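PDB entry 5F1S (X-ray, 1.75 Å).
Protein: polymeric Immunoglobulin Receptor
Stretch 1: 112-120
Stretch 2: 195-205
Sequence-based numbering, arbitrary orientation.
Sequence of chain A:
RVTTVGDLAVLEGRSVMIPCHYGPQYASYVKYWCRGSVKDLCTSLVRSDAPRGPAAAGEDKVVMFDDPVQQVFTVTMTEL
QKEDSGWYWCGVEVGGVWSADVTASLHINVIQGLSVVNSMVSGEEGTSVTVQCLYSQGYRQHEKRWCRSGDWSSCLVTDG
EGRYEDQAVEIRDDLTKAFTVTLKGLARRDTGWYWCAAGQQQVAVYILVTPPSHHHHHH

Stretch 1, residues 112-120: QGLSVVNSM
Stretch 2 (195-205) WCAAGQQQVAV

A short strand, 114-116, lies on a β-hairpin and packs through apolar side chains, with no hydrogen bond crossing between the two stretches and 459 Å² buried, both sides summed. The hairpin consists of strands 195-198 and 201-205, joined by a type II' turn from Ala198 to Gln201; Gly199 takes the positive phi of that turn (phi/psi 55/-137) and Gln200 follows at -98/16. Four backbone hydrogen bonds hold its arms together: Cys196 N to Val203 O (3.0 Å), Val203 N to Cys196 O (2.9 Å), Ala198 N to Gln201 O (3.1 Å) and Gln201 N to Ala198 O (3.0 Å). Strand 114-116 runs nearly parallel to 201-205 (14°, closest axis approach 6.0 Å) and roughly antiparallel to 195-198 (154°, 7.8 Å). Its register is set by CA-to-CA distances of 5.8 Å for Gly113 with Gln201, 5.8 Å for Ser115 with Val203 and 4.5 Å for Ser119 with Val205.

Extended backbone at Leu114 (-128/153), Ser115 (-144/173) and Val116 (-135/140) alternates the side chains: Leu114 and Val116 point toward the hairpin, Ser115 (chi1 p) away. Leu114 (chi1 m, chi2 p) reaches both arms. Its CD1 lies 3.6 Å from Gln201 CB and 4.3 Å from Ala198 CB, its CD2 4.3 Å from Cys196 CB, and its CB 4.0 Å from Val203 CG1. These are van der Waals contacts that shield hydrocarbon from water. Val116 (chi1 p) continues the apolar row, with CG1 3.9 Å from Val203 CG2 and CG2 3.9 Å from Val205 CG2; Val203 is p and Val205 t.

At the start of the row, Gly113 (139/-143) brings its CA to 4.1 Å from Gln201 CG. These backbone angles by themselves call for glycine, since a CB would jam against the preceding carbonyl oxygen. Gln201 points toward stretch 1 with chi1 and chi2 both m, offering its aliphatic portion to Gly113 and Leu114.

Beyond the strand, Val117 (-60/-57) turns the chain, and Asn118 (-126/116) and Ser119 (-85/-2) carry it past Val205. Ser119 O accepts a CA-H...O contact from Val205 CA at 3.5 Å (139° at H), a modest polar supplement to the apolar packing. Ser119 CB also sits 3.7 Å from Ala204 O. Within stretch 1, a weak hydrogen bond from Met120 N to Asn118 OD1 (3.4 Å, 162°) links the two residues flanking Ser119; Asn118 has chi1 t.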

# COMPACT_ATOMS: atom_id res chain seq x y z
N GLN A 112 3.82 0.71 9.76
CA GLN A 112 2.68 0.84 10.65
C GLN A 112 2.25 2.29 10.71
O GLN A 112 3.09 3.18 10.92
CB GLN A 112 3.05 0.32 12.03
CG GLN A 112 3.55 -1.12 12.02
CD GLN A 112 3.98 -1.60 13.38
OE1 GLN A 112 4.70 -0.90 14.10
NE2 GLN A 112 3.58 -2.82 13.73
N GLY A 113 0.97 2.52 10.53
CA GLY A 113 0.37 3.83 10.56
C GLY A 113 -0.67 4.00 9.49
O GLY A 113 -1.43 3.08 9.17
N LEU A 114 -0.71 5.22 8.92
CA LEU A 114 -1.77 5.61 8.01
C LEU A 114 -1.16 6.16 6.74
O LEU A 114 -0.03 6.67 6.74
CB LEU A 114 -2.73 6.69 8.58
CG LEU A 114 -3.67 6.15 9.67
CD1 LEU A 114 -2.94 6.09 10.97
CD2 LEU A 114 -4.88 7.06 9.76
N SER A 115 -1.91 6.05 5.64
CA SER A 115 -1.52 6.71 4.39
C SER A 115 -2.78 7.20 3.69
O SER A 115 -3.90 6.91 4.09
CB SER A 115 -0.75 5.77 3.46
OG SER A 115 -1.63 4.77 2.99
N VAL A 116 -2.61 7.94 2.61
CA VAL A 116 -3.77 8.46 1.92
C VAL A 116 -3.60 8.24 0.44
O VAL A 116 -2.48 8.36 -0.08
CB VAL A 116 -4.01 9.94 2.28
CG1 VAL A 116 -2.85 10.80 1.82
CG2 VAL A 116 -5.31 10.42 1.74
N VAL A 117 -4.70 7.86 -0.22
CA VAL A 117 -4.64 7.61 -1.66
C VAL A 117 -4.21 8.87 -2.38
O VAL A 117 -3.18 8.90 -3.07
CB VAL A 117 -6.01 7.09 -2.17
CG1 VAL A 117 -6.00 7.03 -3.70
CG2 VAL A 117 -6.38 5.69 -1.58
N ASN A 118 -4.94 9.97 -2.18
CA ASN A 118 -4.57 11.24 -2.78
C ASN A 118 -4.49 12.28 -1.67
O ASN A 118 -5.51 12.60 -1.06
CB ASN A 118 -5.60 11.65 -3.84
CG ASN A 118 -5.20 12.91 -4.61
OD1 ASN A 118 -4.03 13.34 -4.60
ND2 ASN A 118 -6.19 13.52 -5.29
N SER A 119 -3.30 12.83 -1.43
CA SER A 119 -3.16 13.79 -0.32
C SER A 119 -3.52 15.23 -0.71
O SER A 119 -3.45 16.13 0.13
CB SER A 119 -1.73 13.75 0.22
OG SER A 119 -0.86 14.32 -0.73
N MET A 120 -3.89 15.47 -1.97
CA MET A 120 -4.45 16.74 -2.42
C MET A 120 -5.77 16.41 -3.10
O MET A 120 -5.78 15.73 -4.12
CB MET A 120 -3.52 17.44 -3.38
CG MET A 120 -4.16 18.49 -4.34
SD MET A 120 -4.05 20.11 -3.62
CE MET A 120 -4.86 21.05 -4.91
N TRP A 195 -6.19 16.27 8.82
CA TRP A 195 -5.57 15.02 9.23
C TRP A 195 -6.58 13.89 9.16
O TRP A 195 -7.71 14.05 9.64
CB TRP A 195 -5.05 15.11 10.66
CG TRP A 195 -4.03 16.09 10.98
CD1 TRP A 195 -4.20 17.21 11.72
CD2 TRP A 195 -2.66 16.06 10.61
NE1 TRP A 195 -3.01 17.89 11.86
CE2 TRP A 195 -2.04 17.18 11.21
CE3 TRP A 195 -1.88 15.19 9.87
CZ2 TRP A 195 -0.70 17.47 11.04
CZ3 TRP A 195 -0.49 15.47 9.73
CH2 TRP A 195 0.06 16.59 10.32
N CYS A 196 -6.16 12.76 8.57
CA CYS A 196 -6.71 11.43 8.86
C CYS A 196 -5.91 10.91 10.04
O CYS A 196 -4.69 10.93 9.99
CB CYS A 196 -6.54 10.45 7.68
SG CYS A 196 -7.36 10.83 6.18
N ALA A 197 -6.57 10.40 11.09
CA ALA A 197 -5.77 10.00 12.24
C ALA A 197 -6.42 8.83 12.95
O ALA A 197 -7.62 8.58 12.82
CB ALA A 197 -5.55 11.12 13.29
N ALA A 198 -5.58 8.06 13.60
CA ALA A 198 -6.00 6.94 14.44
C ALA A 198 -4.92 6.76 15.50
O ALA A 198 -3.73 6.82 15.18
CB ALA A 198 -6.23 5.66 13.63
N GLY A 199 -5.32 6.60 16.75
CA GLY A 199 -4.28 6.59 17.76
C GLY A 199 -3.42 7.84 17.68
O GLY A 199 -3.91 8.95 17.51
N GLN A 200 -2.10 7.65 17.79
CA GLN A 200 -1.17 8.75 17.75
C GLN A 200 -0.55 8.91 16.36
O GLN A 200 0.47 9.58 16.23
CB GLN A 200 -0.07 8.56 18.80
CG GLN A 200 -0.55 8.81 20.23
CD GLN A 200 0.42 8.24 21.26
OE1 GLN A 200 1.30 7.44 20.92
NE2 GLN A 200 0.24 8.63 22.51
N GLN A 201 -1.14 8.30 15.35
CA GLN A 201 -0.61 8.42 14.00
C GLN A 201 -1.55 9.26 13.15
O GLN A 201 -2.75 9.27 13.38
CB GLN A 201 -0.44 7.06 13.32
CG GLN A 201 0.56 6.13 13.95
CD GLN A 201 1.80 6.80 14.28
OE1 GLN A 201 2.42 7.48 13.44
NE2 GLN A 201 2.20 6.67 15.54
N GLN A 202 -0.99 9.95 12.14
CA GLN A 202 -1.81 10.83 11.33
C GLN A 202 -1.21 10.90 9.93
O GLN A 202 -0.05 10.58 9.73
CB GLN A 202 -1.91 12.22 11.93
CG GLN A 202 -0.66 12.84 12.52
CD GLN A 202 -0.96 14.13 13.35
OE1 GLN A 202 -1.98 14.23 14.08
NE2 GLN A 202 -0.07 15.10 13.25
N VAL A 203 -2.04 11.27 8.97
CA VAL A 203 -1.55 11.58 7.63
C VAL A 203 -2.25 12.86 7.17
O VAL A 203 -3.46 13.03 7.37
CB VAL A 203 -1.76 10.42 6.63
CG1 VAL A 203 -3.23 10.06 6.44
CG2 VAL A 203 -1.18 10.83 5.29
N ALA A 204 -1.46 13.79 6.61
CA ALA A 204 -1.97 15.10 6.18
C ALA A 204 -2.66 15.02 4.81
O ALA A 204 -2.20 14.33 3.89
CB ALA A 204 -0.82 16.12 6.17
N VAL A 205 -3.77 15.75 4.70
CA VAL A 205 -4.57 15.82 3.48
C VAL A 205 -4.92 17.29 3.27
O VAL A 205 -5.34 17.98 4.21
CB VAL A 205 -5.86 14.99 3.57
CG1 VAL A 205 -6.65 15.02 2.24
CG2 VAL A 205 -5.54 13.55 3.99